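Local coordinates for spore coat polysaccharide biosynthesis protein SpsE (PDB 1VLI) that probably acts as an N-acylneuraminate-9-phosphate synthase-like enzyme of the NeuB family, in the pathway that makes the spore coat polysaccharide, at residues Phe63-Gln67 with Gln94-Met98; Ile116-Val121 with Ser136-Ala141; Cys122-Asp128 with His147-Tyr153; Ile170-His174 with Met211-Phe216. One frame throughout, in Å; residues are numbered along the deposited sequence.

Contact 1. Residues Phe63-Gln67 with Gln94-Met98; sequences FQMFQ and QSMEM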
loop_
_atom_site.group_PDB
_atom_site.type_symbol
_atom_site.label_atom_id
_atom_site.label_comp_id
_atom_site.label_asym_id
_atom_site.label_seq_id
_atom_site.Cartn_x
_atom_site.Cartn_y
_atom_site.Cartn_z
ATOM N N PHE A 63 -8.327 -5.787 -4.996
ATOM C CA PHE A 63 -9.344 -4.784 -5.367
ATOM C C PHE A 63 -9.321 -3.570 -4.438
ATOM O O PHE A 63 -9.081 -3.701 -3.232
ATOM C CB PHE A 63 -10.757 -5.394 -5.319
ATOM C CG PHE A 63 -11.042 -6.349 -6.463
ATOM C CD1 PHE A 63 -11.541 -5.874 -7.679
ATOM C CD2 PHE A 63 -10.788 -7.706 -6.333
ATOM C CE1 PHE A 63 -11.768 -6.724 -8.741
ATOM C CE2 PHE A 63 -11.021 -8.582 -7.409
ATOM C CZ PHE A 63 -11.506 -8.083 -8.614
ATOM N N GLN A 64 -9.577 -2.386 -4.993
ATOM C CA GLN A 64 -9.813 -1.194 -4.172
ATOM C C GLN A 64 -11.198 -1.238 -3.541
ATOM O O GLN A 64 -12.208 -1.394 -4.242
ATOM C CB GLN A 64 -9.709 0.064 -5.010
ATOM C CG GLN A 64 -9.325 1.309 -4.221
ATOM C CD GLN A 64 -9.248 2.547 -5.109
ATOM O OE1 GLN A 64 -10.039 3.469 -4.958
ATOM N NE2 GLN A 64 -8.305 2.557 -6.039
HETATM N N MSE A 65 -11.249 -1.108 -2.222
HETATM C CA MSE A 65 -12.528 -1.084 -1.533
HETATM C C MSE A 65 -12.977 0.300 -1.120
HETATM O O MSE A 65 -14.169 0.569 -1.075
HETATM C CB MSE A 65 -12.517 -2.007 -0.335
HETATM C CG MSE A 65 -12.680 -3.456 -0.741
HETATM SE SE MSE A 65 -12.868 -4.621 0.820
HETATM C CE MSE A 65 -14.383 -3.781 1.648
ATOM N N PHE A 66 -12.031 1.186 -0.838
ATOM C CA PHE A 66 -12.376 2.481 -0.288
ATOM C C PHE A 66 -12.040 3.633 -1.237
ATOM O O PHE A 66 -11.051 3.569 -1.976
ATOM C CB PHE A 66 -11.748 2.626 1.094
ATOM C CG PHE A 66 -11.978 1.423 1.961
ATOM C CD1 PHE A 66 -13.170 1.274 2.672
ATOM C CD2 PHE A 66 -11.038 0.401 2.017
ATOM C CE1 PHE A 66 -13.393 0.145 3.439
ATOM C CE2 PHE A 66 -11.262 -0.741 2.785
ATOM C CZ PHE A 66 -12.433 -0.868 3.494
ATOM N N GLN A 67 -12.899 4.662 -1.227
ATOM C CA GLN A 67 -12.747 5.847 -2.086
ATOM C C GLN A 67 -11.652 6.771 -1.592
ATOM O O GLN A 67 -11.412 6.833 -0.384
ATOM C CB GLN A 67 -14.053 6.611 -2.160
ATOM C CG GLN A 67 -14.996 6.055 -3.195
ATOM C CD GLN A 67 -16.299 6.823 -3.247
ATOM O OE1 GLN A 67 -16.395 7.938 -2.709
ATOM N NE2 GLN A 67 -17.311 6.234 -3.884
ATOM N N GLN A 94 -21.593 4.828 0.942
ATOM C CA GLN A 94 -21.333 5.913 -0.024
ATOM C C GLN A 94 -19.829 6.189 -0.137
ATOM O O GLN A 94 -19.359 6.778 -1.112
ATOM C CB GLN A 94 -22.086 7.210 0.349
ATOM C CG GLN A 94 -23.636 7.217 0.157
ATOM C CD GLN A 94 -24.116 6.839 -1.270
ATOM O OE1 GLN A 94 -25.151 6.191 -1.434
ATOM N NE2 GLN A 94 -23.364 7.246 -2.285
ATOM N N SER A 95 -19.085 5.729 0.854
ATOM C CA SER A 95 -17.654 5.949 0.926
ATOM C C SER A 95 -16.810 4.799 0.358
ATOM O O SER A 95 -15.584 4.835 0.376
ATOM C CB SER A 95 -17.286 6.165 2.376
ATOM O OG SER A 95 -15.909 6.449 2.471
HETATM N N MSE A 96 -17.464 3.788 -0.180
HETATM C CA MSE A 96 -16.771 2.626 -0.662
HETATM C C MSE A 96 -16.694 2.586 -2.159
HETATM O O MSE A 96 -17.526 3.165 -2.812
HETATM C CB MSE A 96 -17.481 1.420 -0.149
HETATM C CG MSE A 96 -16.990 1.086 1.220
HETATM SE SE MSE A 96 -18.022 -0.341 1.892
HETATM C CE MSE A 96 -17.531 -1.793 0.436
ATOM N N GLU A 97 -15.682 1.917 -2.711
ATOM C CA GLU A 97 -15.517 1.883 -4.153
ATOM C C GLU A 97 -16.492 0.972 -4.847
ATOM O O GLU A 97 -17.048 1.371 -5.852
ATOM C CB GLU A 97 -14.086 1.540 -4.592
ATOM C CG GLU A 97 -13.277 2.766 -5.006
ATOM C CD GLU A 97 -13.729 3.362 -6.330
ATOM O OE1 GLU A 97 -14.206 2.592 -7.193
ATOM O OE2 GLU A 97 -13.602 4.602 -6.510
HETATM N N MSE A 98 -16.672 -0.254 -4.358
HETATM C CA MSE A 98 -17.612 -1.188 -4.984
HETATM C C MSE A 98 -18.858 -1.300 -4.118
HETATM O O MSE A 98 -18.765 -1.107 -2.904
HETATM C CB MSE A 98 -16.988 -2.565 -5.118
HETATM C CG MSE A 98 -15.696 -2.608 -5.894
HETATM SE SE MSE A 98 -14.813 -4.366 -5.706
HETATM C CE MSE A 98 -14.147 -4.155 -3.796
#

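Contact 2. Residues Ile116-Val121 with Ser136-Ala141; sequences IFLSTV and SAFKIA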
loop_
_atom_site.group_PDB
_atom_site.type_symbol
_atom_site.label_atom_id
_atom_site.label_comp_id
_atom_site.label_asym_id
_atom_site.label_seq_id
_atom_site.Cartn_x
_atom_site.Cartn_y
_atom_site.Cartn_z
ATOM N N ILE A 116 -6.398 -15.540 -3.399
ATOM C CA ILE A 116 -6.527 -14.866 -2.132
ATOM C C ILE A 116 -6.894 -13.423 -2.416
ATOM O O ILE A 116 -6.109 -12.671 -3.034
ATOM C CB ILE A 116 -5.194 -14.937 -1.344
ATOM C CG1 ILE A 116 -4.821 -16.397 -1.007
ATOM C CG2 ILE A 116 -5.248 -14.044 -0.090
ATOM C CD1 ILE A 116 -3.353 -16.562 -0.549
ATOM N N PHE A 117 -8.071 -13.041 -1.937
ATOM C CA PHE A 117 -8.554 -11.688 -2.020
ATOM C C PHE A 117 -7.797 -10.810 -1.052
ATOM O O PHE A 117 -7.642 -11.153 0.130
ATOM C CB PHE A 117 -10.041 -11.643 -1.677
ATOM C CG PHE A 117 -10.625 -10.248 -1.666
ATOM C CD1 PHE A 117 -11.170 -9.693 -2.833
ATOM C CD2 PHE A 117 -10.623 -9.479 -0.500
ATOM C CE1 PHE A 117 -11.704 -8.388 -2.823
ATOM C CE2 PHE A 117 -11.143 -8.178 -0.490
ATOM C CZ PHE A 117 -11.690 -7.641 -1.649
ATOM N N LEU A 118 -7.329 -9.674 -1.571
ATOM C CA LEU A 118 -6.668 -8.649 -0.765
ATOM C C LEU A 118 -7.177 -7.262 -1.092
ATOM O O LEU A 118 -7.542 -6.967 -2.231
ATOM C CB LEU A 118 -5.159 -8.677 -0.993
ATOM C CG LEU A 118 -4.392 -9.916 -0.548
ATOM C CD1 LEU A 118 -2.998 -9.733 -1.040
ATOM C CD2 LEU A 118 -4.405 -10.075 0.955
ATOM N N SER A 119 -7.188 -6.399 -0.088
ATOM C CA SER A 119 -7.447 -4.985 -0.322
ATOM C C SER A 119 -6.530 -4.096 0.541
ATOM O O SER A 119 -5.724 -4.589 1.339
ATOM C CB SER A 119 -8.914 -4.685 -0.035
ATOM O OG SER A 119 -9.319 -3.550 -0.749
ATOM N N THR A 120 -6.734 -2.790 0.422
ATOM C CA THR A 120 -5.930 -1.769 1.094
ATOM C C THR A 120 -6.762 -0.979 2.086
ATOM O O THR A 120 -7.903 -0.596 1.779
ATOM C CB THR A 120 -5.401 -0.792 0.026
ATOM O OG1 THR A 120 -4.741 -1.555 -0.976
ATOM C CG2 THR A 120 -4.320 0.102 0.567
ATOM N N VAL A 121 -6.187 -0.714 3.258
ATOM C CA VAL A 121 -6.821 0.176 4.232
ATOM C C VAL A 121 -6.061 1.489 4.402
ATOM O O VAL A 121 -4.840 1.536 4.236
ATOM C CB VAL A 121 -7.075 -0.515 5.587
ATOM C CG1 VAL A 121 -7.935 -1.724 5.365
ATOM C CG2 VAL A 121 -5.807 -0.920 6.253
ATOM N N SER A 136 -6.776 -11.903 4.857
ATOM C CA SER A 136 -5.517 -12.671 4.990
ATOM C C SER A 136 -4.285 -11.779 5.243
ATOM O O SER A 136 -3.216 -12.261 5.617
ATOM C CB SER A 136 -5.260 -13.527 3.742
ATOM O OG SER A 136 -6.375 -14.373 3.432
ATOM N N ALA A 137 -4.439 -10.477 5.046
ATOM C CA ALA A 137 -3.330 -9.537 5.181
ATOM C C ALA A 137 -3.941 -8.200 4.961
ATOM O O ALA A 137 -5.034 -8.099 4.356
ATOM C CB ALA A 137 -2.236 -9.789 4.146
ATOM N N PHE A 138 -3.260 -7.193 5.503
ATOM C CA PHE A 138 -3.608 -5.805 5.319
ATOM C C PHE A 138 -2.502 -5.212 4.460
ATOM O O PHE A 138 -1.332 -5.472 4.684
ATOM C CB PHE A 138 -3.671 -5.091 6.661
ATOM C CG PHE A 138 -4.826 -5.511 7.526
ATOM C CD1 PHE A 138 -6.103 -4.969 7.332
ATOM C CD2 PHE A 138 -4.641 -6.434 8.556
ATOM C CE1 PHE A 138 -7.189 -5.353 8.149
ATOM C CE2 PHE A 138 -5.726 -6.825 9.383
ATOM C CZ PHE A 138 -7.002 -6.296 9.170
ATOM N N LYS A 139 -2.912 -4.463 3.446
ATOM C CA LYS A 139 -2.043 -3.797 2.532
ATOM C C LYS A 139 -2.124 -2.299 2.879
ATOM O O LYS A 139 -3.181 -1.783 3.150
ATOM C CB LYS A 139 -2.424 -4.130 1.074
ATOM C CG LYS A 139 -1.626 -3.314 0.011
ATOM C CD LYS A 139 -0.272 -3.936 -0.330
ATOM C CE LYS A 139 0.586 -3.028 -1.212
ATOM N NZ LYS A 139 1.187 -1.868 -0.457
ATOM N N ILE A 140 -0.984 -1.627 2.942
ATOM C CA ILE A 140 -0.929 -0.198 3.258
ATOM C C ILE A 140 -0.227 0.479 2.071
ATOM O O ILE A 140 0.780 -0.010 1.616
ATOM C CB ILE A 140 -0.110 0.027 4.543
ATOM C CG1 ILE A 140 -0.627 -0.829 5.725
ATOM C CG2 ILE A 140 0.031 1.538 4.852
ATOM C CD1 ILE A 140 -1.906 -0.370 6.334
ATOM N N ALA A 141 -0.798 1.563 1.558
ATOM C CA ALA A 141 -0.233 2.305 0.440
ATOM C C ALA A 141 0.978 3.131 0.911
ATOM O O ALA A 141 1.140 3.400 2.127
ATOM C CB ALA A 141 -1.317 3.275 -0.154
HETATM O O HOH W 1 -8.046 -9.891 2.601
HETATM O O HOH W 2 -6.727 -7.474 2.362
HETATM O O HOH W 3 -3.341 2.811 2.581
#

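Contact 3. Residues Cys122-Asp128 with His147-Tyr153; sequences CDEGSAD and HLPLLKY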
loop_
_atom_site.group_PDB
_atom_site.type_symbol
_atom_site.label_atom_id
_atom_site.label_comp_id
_atom_site.label_asym_id
_atom_site.label_seq_id
_atom_site.Cartn_x
_atom_site.Cartn_y
_atom_site.Cartn_z
ATOM N N CYS A 122 -6.794 2.551 4.721
ATOM C CA CYS A 122 -6.192 3.873 4.909
ATOM C C CYS A 122 -6.599 4.622 6.188
ATOM O O CYS A 122 -6.217 5.774 6.355
ATOM C CB CYS A 122 -6.505 4.763 3.700
ATOM S SG CYS A 122 -8.274 4.803 3.308
ATOM N N ASP A 123 -7.424 4.006 7.035
ATOM C CA ASP A 123 -7.739 4.547 8.345
ATOM C C ASP A 123 -8.345 3.485 9.249
ATOM O O ASP A 123 -8.556 2.337 8.830
ATOM C CB ASP A 123 -8.652 5.773 8.263
ATOM C CG ASP A 123 -9.774 5.625 7.258
ATOM O OD1 ASP A 123 -10.550 4.632 7.325
ATOM O OD2 ASP A 123 -9.977 6.503 6.381
ATOM N N GLU A 124 -8.614 3.876 10.490
ATOM C CA GLU A 124 -9.191 2.985 11.489
ATOM C C GLU A 124 -10.515 2.351 10.990
ATOM O O GLU A 124 -10.724 1.141 11.123
ATOM C CB GLU A 124 -9.350 3.736 12.827
ATOM C CG GLU A 124 -8.031 4.076 13.558
ATOM C CD GLU A 124 -7.222 5.306 13.036
ATOM O OE1 GLU A 124 -7.597 5.954 12.016
ATOM O OE2 GLU A 124 -6.173 5.651 13.673
ATOM N N GLY A 125 -11.365 3.159 10.358
ATOM C CA GLY A 125 -12.674 2.723 9.883
ATOM C C GLY A 125 -12.670 1.778 8.689
ATOM O O GLY A 125 -13.458 0.815 8.642
ATOM N N SER A 126 -11.821 2.059 7.700
ATOM C CA SER A 126 -11.614 1.130 6.583
ATOM C C SER A 126 -11.025 -0.182 7.109
ATOM O O SER A 126 -11.415 -1.279 6.675
ATOM C CB SER A 126 -10.726 1.741 5.497
ATOM O OG SER A 126 -9.522 2.263 6.047
ATOM N N ALA A 127 -10.112 -0.067 8.073
ATOM C CA ALA A 127 -9.539 -1.236 8.726
ATOM C C ALA A 127 -10.625 -2.136 9.362
ATOM O O ALA A 127 -10.559 -3.344 9.268
ATOM C CB ALA A 127 -8.489 -0.830 9.747
ATOM N N ASP A 128 -11.618 -1.533 9.983
ATOM C CA ASP A 128 -12.639 -2.283 10.677
ATOM C C ASP A 128 -13.549 -3.001 9.697
ATOM O O ASP A 128 -14.002 -4.111 9.957
ATOM C CB ASP A 128 -13.500 -1.339 11.480
ATOM C CG ASP A 128 -12.820 -0.833 12.724
ATOM O OD1 ASP A 128 -11.754 -1.359 13.098
ATOM O OD2 ASP A 128 -13.316 0.075 13.413
ATOM N N HIS A 147 1.507 6.925 8.697
ATOM C CA HIS A 147 0.286 6.985 9.466
ATOM C C HIS A 147 0.456 6.022 10.611
ATOM O O HIS A 147 -0.133 4.909 10.638
ATOM C CB HIS A 147 -0.918 6.589 8.618
ATOM C CG HIS A 147 -2.230 6.924 9.241
ATOM N ND1 HIS A 147 -2.391 7.100 10.602
ATOM C CD2 HIS A 147 -3.447 7.128 8.687
ATOM C CE1 HIS A 147 -3.652 7.396 10.857
ATOM N NE2 HIS A 147 -4.317 7.409 9.714
ATOM N N LEU A 148 1.249 6.466 11.573
ATOM C CA LEU A 148 1.681 5.626 12.676
ATOM C C LEU A 148 0.524 5.147 13.558
ATOM O O LEU A 148 0.507 3.979 13.937
ATOM C CB LEU A 148 2.798 6.307 13.487
ATOM C CG LEU A 148 4.082 6.753 12.742
ATOM C CD1 LEU A 148 5.131 7.023 13.787
ATOM C CD2 LEU A 148 4.644 5.732 11.695
ATOM N N PRO A 149 -0.449 5.998 13.884
ATOM C CA PRO A 149 -1.632 5.505 14.617
ATOM C C PRO A 149 -2.366 4.397 13.839
ATOM O O PRO A 149 -2.769 3.391 14.433
ATOM C CB PRO A 149 -2.478 6.766 14.810
ATOM C CG PRO A 149 -1.435 7.925 14.742
ATOM C CD PRO A 149 -0.536 7.453 13.640
ATOM N N LEU A 150 -2.476 4.548 12.517
ATOM C CA LEU A 150 -3.025 3.483 11.690
ATOM C C LEU A 150 -2.166 2.225 11.717
ATOM O O LEU A 150 -2.705 1.119 11.832
ATOM C CB LEU A 150 -3.250 3.936 10.248
ATOM C CG LEU A 150 -3.693 2.828 9.274
ATOM C CD1 LEU A 150 -5.137 2.241 9.621
ATOM C CD2 LEU A 150 -3.606 3.280 7.838
ATOM N N LEU A 151 -0.844 2.362 11.618
ATOM C CA LEU A 151 0.003 1.171 11.596
ATOM C C LEU A 151 -0.126 0.400 12.906
ATOM O O LEU A 151 -0.094 -0.809 12.910
ATOM C CB LEU A 151 1.483 1.516 11.301
ATOM C CG LEU A 151 1.770 2.179 9.952
ATOM C CD1 LEU A 151 3.236 2.614 9.871
ATOM C CD2 LEU A 151 1.395 1.292 8.733
ATOM N N LYS A 152 -0.249 1.123 14.016
ATOM C CA LYS A 152 -0.377 0.557 15.353
ATOM C C LYS A 152 -1.723 -0.156 15.473
ATOM O O LYS A 152 -1.829 -1.236 16.042
ATOM C CB LYS A 152 -0.299 1.712 16.346
ATOM C CG LYS A 152 0.055 1.363 17.772
ATOM C CD LYS A 152 -0.141 2.589 18.687
ATOM C CE LYS A 152 0.475 2.399 20.090
ATOM N NZ LYS A 152 1.353 3.550 20.530
ATOM N N TYR A 153 -2.754 0.465 14.928
ATOM C CA TYR A 153 -4.115 -0.014 15.076
ATOM C C TYR A 153 -4.283 -1.336 14.353
ATOM O O TYR A 153 -4.821 -2.286 14.907
ATOM C CB TYR A 153 -5.057 1.009 14.476
ATOM C CG TYR A 153 -6.510 0.732 14.673
ATOM C CD1 TYR A 153 -7.216 -0.060 13.769
ATOM C CD2 TYR A 153 -7.197 1.290 15.729
ATOM C CE1 TYR A 153 -8.553 -0.296 13.914
ATOM C CE2 TYR A 153 -8.546 1.059 15.891
ATOM C CZ TYR A 153 -9.226 0.263 14.979
ATOM O OH TYR A 153 -10.586 0.044 15.133
HETATM O O HOH W 4 -7.063 7.794 10.133
#

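Contact 4. Residues Ile170-His174 with Met211-Phe216; sequences ISDVH and MLAAAF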
loop_
_atom_site.group_PDB
_atom_site.type_symbol
_atom_site.label_atom_id
_atom_site.label_comp_id
_atom_site.label_asym_id
_atom_site.label_seq_id
_atom_site.Cartn_x
_atom_site.Cartn_y
_atom_site.Cartn_z
ATOM N N ILE A 170 15.097 5.672 4.139
ATOM C CA ILE A 170 15.307 4.507 4.996
ATOM C C ILE A 170 14.701 4.678 6.413
ATOM O O ILE A 170 14.158 3.729 7.008
ATOM C CB ILE A 170 16.809 4.063 4.949
ATOM C CG1 ILE A 170 17.032 2.693 5.591
ATOM C CG2 ILE A 170 17.758 5.120 5.531
ATOM C CD1 ILE A 170 16.543 1.549 4.780
ATOM N N SER A 171 14.720 5.907 6.908
ATOM C CA SER A 171 14.200 6.192 8.219
ATOM C C SER A 171 12.681 6.051 8.284
ATOM O O SER A 171 12.157 5.625 9.308
ATOM C CB SER A 171 14.642 7.579 8.654
ATOM O OG SER A 171 14.434 8.476 7.588
ATOM N N ASP A 172 11.974 6.380 7.203
ATOM C CA ASP A 172 10.503 6.154 7.152
ATOM C C ASP A 172 10.182 4.663 7.164
ATOM O O ASP A 172 9.197 4.204 7.805
ATOM C CB ASP A 172 9.890 6.769 5.884
ATOM C CG ASP A 172 10.395 8.188 5.603
ATOM O OD1 ASP A 172 10.320 9.028 6.513
ATOM O OD2 ASP A 172 10.874 8.547 4.505
ATOM N N VAL A 173 11.012 3.904 6.448
ATOM C CA VAL A 173 10.804 2.472 6.335
ATOM C C VAL A 173 11.021 1.871 7.730
ATOM O O VAL A 173 10.191 1.085 8.246
ATOM C CB VAL A 173 11.704 1.889 5.268
ATOM C CG1 VAL A 173 11.608 0.422 5.216
ATOM C CG2 VAL A 173 11.311 2.417 3.924
ATOM N N HIS A 174 12.076 2.344 8.382
ATOM C CA HIS A 174 12.417 1.889 9.715
ATOM C C HIS A 174 11.365 2.194 10.769
ATOM O O HIS A 174 11.069 1.340 11.607
ATOM C CB HIS A 174 13.743 2.490 10.129
ATOM C CG HIS A 174 14.197 2.063 11.482
ATOM N ND1 HIS A 174 14.681 0.799 11.736
ATOM C CD2 HIS A 174 14.281 2.740 12.649
ATOM C CE1 HIS A 174 15.024 0.709 13.008
ATOM N NE2 HIS A 174 14.801 1.875 13.581
HETATM N N MSE A 211 19.353 -4.057 -0.684
HETATM C CA MSE A 211 19.677 -3.131 0.385
HETATM C C MSE A 211 18.644 -3.261 1.513
HETATM O O MSE A 211 19.010 -3.463 2.679
HETATM C CB MSE A 211 19.671 -1.705 -0.153
HETATM C CG MSE A 211 20.150 -0.667 0.821
HETATM SE SE MSE A 211 18.785 -0.029 2.008
HETATM C CE MSE A 211 17.664 1.070 0.715
ATOM N N LEU A 212 17.352 -3.147 1.183
ATOM C CA LEU A 212 16.314 -3.332 2.218
ATOM C C LEU A 212 16.375 -4.692 2.900
ATOM O O LEU A 212 16.161 -4.798 4.086
ATOM C CB LEU A 212 14.899 -3.095 1.690
ATOM C CG LEU A 212 14.603 -1.671 1.243
ATOM C CD1 LEU A 212 13.217 -1.631 0.661
ATOM C CD2 LEU A 212 14.809 -0.592 2.381
ATOM N N ALA A 213 16.704 -5.720 2.164
ATOM C CA ALA A 213 16.688 -7.070 2.725
ATOM C C ALA A 213 17.782 -7.246 3.779
ATOM O O ALA A 213 17.576 -7.870 4.827
ATOM C CB ALA A 213 16.849 -8.113 1.611
ATOM N N ALA A 214 18.962 -6.705 3.495
ATOM C CA ALA A 214 20.021 -6.709 4.475
ATOM C C ALA A 214 19.663 -5.776 5.613
ATOM O O ALA A 214 19.839 -6.130 6.772
ATOM C CB ALA A 214 21.368 -6.343 3.832
ATOM N N ALA A 215 19.095 -4.613 5.302
ATOM C CA ALA A 215 18.756 -3.624 6.354
ATOM C C ALA A 215 17.677 -4.083 7.333
ATOM O O ALA A 215 17.721 -3.691 8.502
ATOM C CB ALA A 215 18.399 -2.229 5.751
ATOM N N PHE A 216 16.716 -4.892 6.853
ATOM C CA PHE A 216 15.618 -5.444 7.662
ATOM C C PHE A 216 15.541 -6.959 7.506
ATOM O O PHE A 216 14.592 -7.473 6.890
ATOM C CB PHE A 216 14.276 -4.829 7.218
ATOM C CG PHE A 216 14.252 -3.336 7.312
ATOM C CD1 PHE A 216 14.002 -2.704 8.534
ATOM C CD2 PHE A 216 14.517 -2.551 6.191
ATOM C CE1 PHE A 216 14.024 -1.314 8.646
ATOM C CE2 PHE A 216 14.532 -1.149 6.292
ATOM C CZ PHE A 216 14.300 -0.542 7.528
#

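Contact 1. Residues Phe63-Gln67 with Gln94-Met98
Met65 and Glu97 are tied by a short, nearly straight hydrogen bond from Glu97 N to Met65 O (2.6 Å, 172° at the hydrogen). Two residues along, Gln67 N gives a second to Ser95 O at 3.1 Å, and between the two Phe66 and Met96 form a single beta bridge. The tight part is a cluster of selenomethionines on the buried side. Met98 is bent at its last torsion (chi3 -74°), which folds its methyl back so that Met98 CE lies 3.5 Å from Met65 CG. Its selenium reaches the Phe63 ring obliquely, 4.9 Å from the centroid, a Met-aromatic contact. Met65 and Met96 run side by side in the same direction, and their CE atoms meet at 3.9 Å. All this belongs to the TIM barrel of the NeuB family: Phe63 ends strand 60-63, the chain then runs on as loop, and 94-98 lies in the loop between helix 89-92 and helix 103-112. Packing is looser on the other flank, where Glu97 and Gln67 are partly exposed and Gln94 is solvent-facing. Gln67 stretches its extended chain along the opposite backbone, its CB 3.5 Å from Ser95 O and its NE2 3.3 Å from Met96 O and 3.5 Å from Gln94 O. An alanine here would keep the backbone bond but is likely to strip the cover from the carbonyls of Gln94 and Met96.

Contact 2. Residues Ile116-Val121 with Ser136-Ala141
Val121 lays its CG2 methyl across the tip of Ile140, 3.9 Å from Ile140 CD1, and comes obliquely to the Phe138 ring, with CG2 4.2 Å from Phe138 CD1. Beside it the two backbones make their one direct hydrogen bond, Val121 N to Lys139 O at 3.2 Å. Thr120 runs alongside Lys139, both side chains pointing the same way; with Thr120 CG2 anti to the backbone N, that methyl lands 3.4 Å from Lys139 O. Toward the other end the strands splay and water takes over. One molecule bridges Ser119 N and Ala137 O (2.7 Å to each), another links Phe117 O with Ser136 N, and a third, past the bridge, joins Val121 O to Ala141 N. Lys139 NZ curls back onto Ile140 O at 2.8 Å and also bonds Ser164 OG. This is the seam that closes the TIM barrel between its third and fourth strands: the chain at the end of strand 116-118 meets strand 138-140 through one bridge, Thr120 with Lys139, and through waters. Helix 124-131 crosses between them outside, touching Val121 and Phe138, while helix 148-155 covers Ile140 and strand 60-63 flanks 116-118.

Contact 3. Residues Cys122-Asp128 with His147-Tyr153
Helix 124-128, whose Glu124 and Asp128 side chains meet Tyr153, runs nearly parallel to helix 148-153, the axes 10.3 Å apart at closest and 25° from each other. Tyr153 spans the gap. Its CG stands anti to the backbone N (chi1 -174°), which sends the ring across to the other helix, where Glu124 CG sits over one face, 3.8 Å from the centroid, as a CH-pi contact. At the far end Tyr153 OH donates to Asp128 OD1 at 2.7 Å, received on the syn lone pair close to the ring plane. A phenylalanine in its place would probably keep the CH-pi contact with Glu124 but leave the Asp128 carboxylate without its hydroxyl mate. Glu124 bends at chi2, and its carboxylate turns toward the other helix start: a water 2.7 Å from Glu124 OE1 is also 2.8 Å from His147 NE2, in the plane of the imidazole. Deeper in, Leu150 pushes both methyls against the turn before the first helix, CD1 3.5 Å from Asp123 C and CD2 3.7 Å from Cys122 C. That turn is held by Asp123 as N-cap, its OD1 accepting from Ser126 N at 2.9 Å while OD2 forms a salt bridge with Arg70. The pair consists of neighbouring outer helices of the barrel, those following strands 116-118 and 138-140; beyond them Leu148 and Leu151 pack on helix 170-181.

Contact 4. Residues Ile170-His174 with Met211-Phe216
Phe216 lies across the gap to Val173 and His174, and the contact is organised round the way its ring is met. Val173 crosses it obliquely, CG1 coming within 3.5 Å of Phe216 CE2. His174 stands at about a right angle to the phenylalanine side chain: Phe216 CE1 approaches the imidazole at its edge, in its plane, 3.8 Å from His174 ND1, and also lies 3.7 Å from His174 CA, so the ring is pressed on the helix backbone itself. Ile170 runs past Phe216 in the opposite direction. Its CG1 is anti to the backbone N (chi1 -168°), which carries CD1 out to the other helix, where this one methyl is shared by several partners. Ile170 CD1 is 3.7 Å from Phe216 CE2, equally 3.7 Å from Leu212 CD2, and 3.9 Å from the selenium of Met211, a selenomethionine. Leu212, too, slides past Ile170 in the opposite direction, and within its own segment Leu212 CD2 meets the edge of the Phe216 ring. No hydrogen bond crosses; the contact is mainly apolar. Trp177 adds a second aromatic ring against Phe216, and Ile190 of strand 188-193 touches both Val173 and Phe216 from the barrel side. Axes 12.1 Å apart and inclined at 48° leave room for these side chains to interleave. The arrangement is that of successive outer helices of a TIM barrel, here those after strands 161-164 and 188-193, packed over the sheet.

How the contacts relate
The four contacts follow the TIM barrel round from strand 60-63 to the helix after strand 188-193. Contacts 1 and 2 touch, their centres about 13 Å apart: Phe63 N lies 3.1 Å from Leu118 O and Phe63 O 2.5 Å from Ser119 OG, both probable hydrogen bonds. Contacts 2 and 3 alternate along the chain, as beta-alpha units do, and Val121 packs on Ser126 and Ala127. Phe66 of contact 1 also reaches Ser126. Contact 4 stands apart, its nearest atoms about 6 Å from contact 3 and about 21 Å from contact 1. The zinc, bound by His226 and His248, lies about 8 Å from the Lys139 side chain and about 9 Å from that of Gln64, so contacts 1 and 2 lie near the metal site without reaching the zinc.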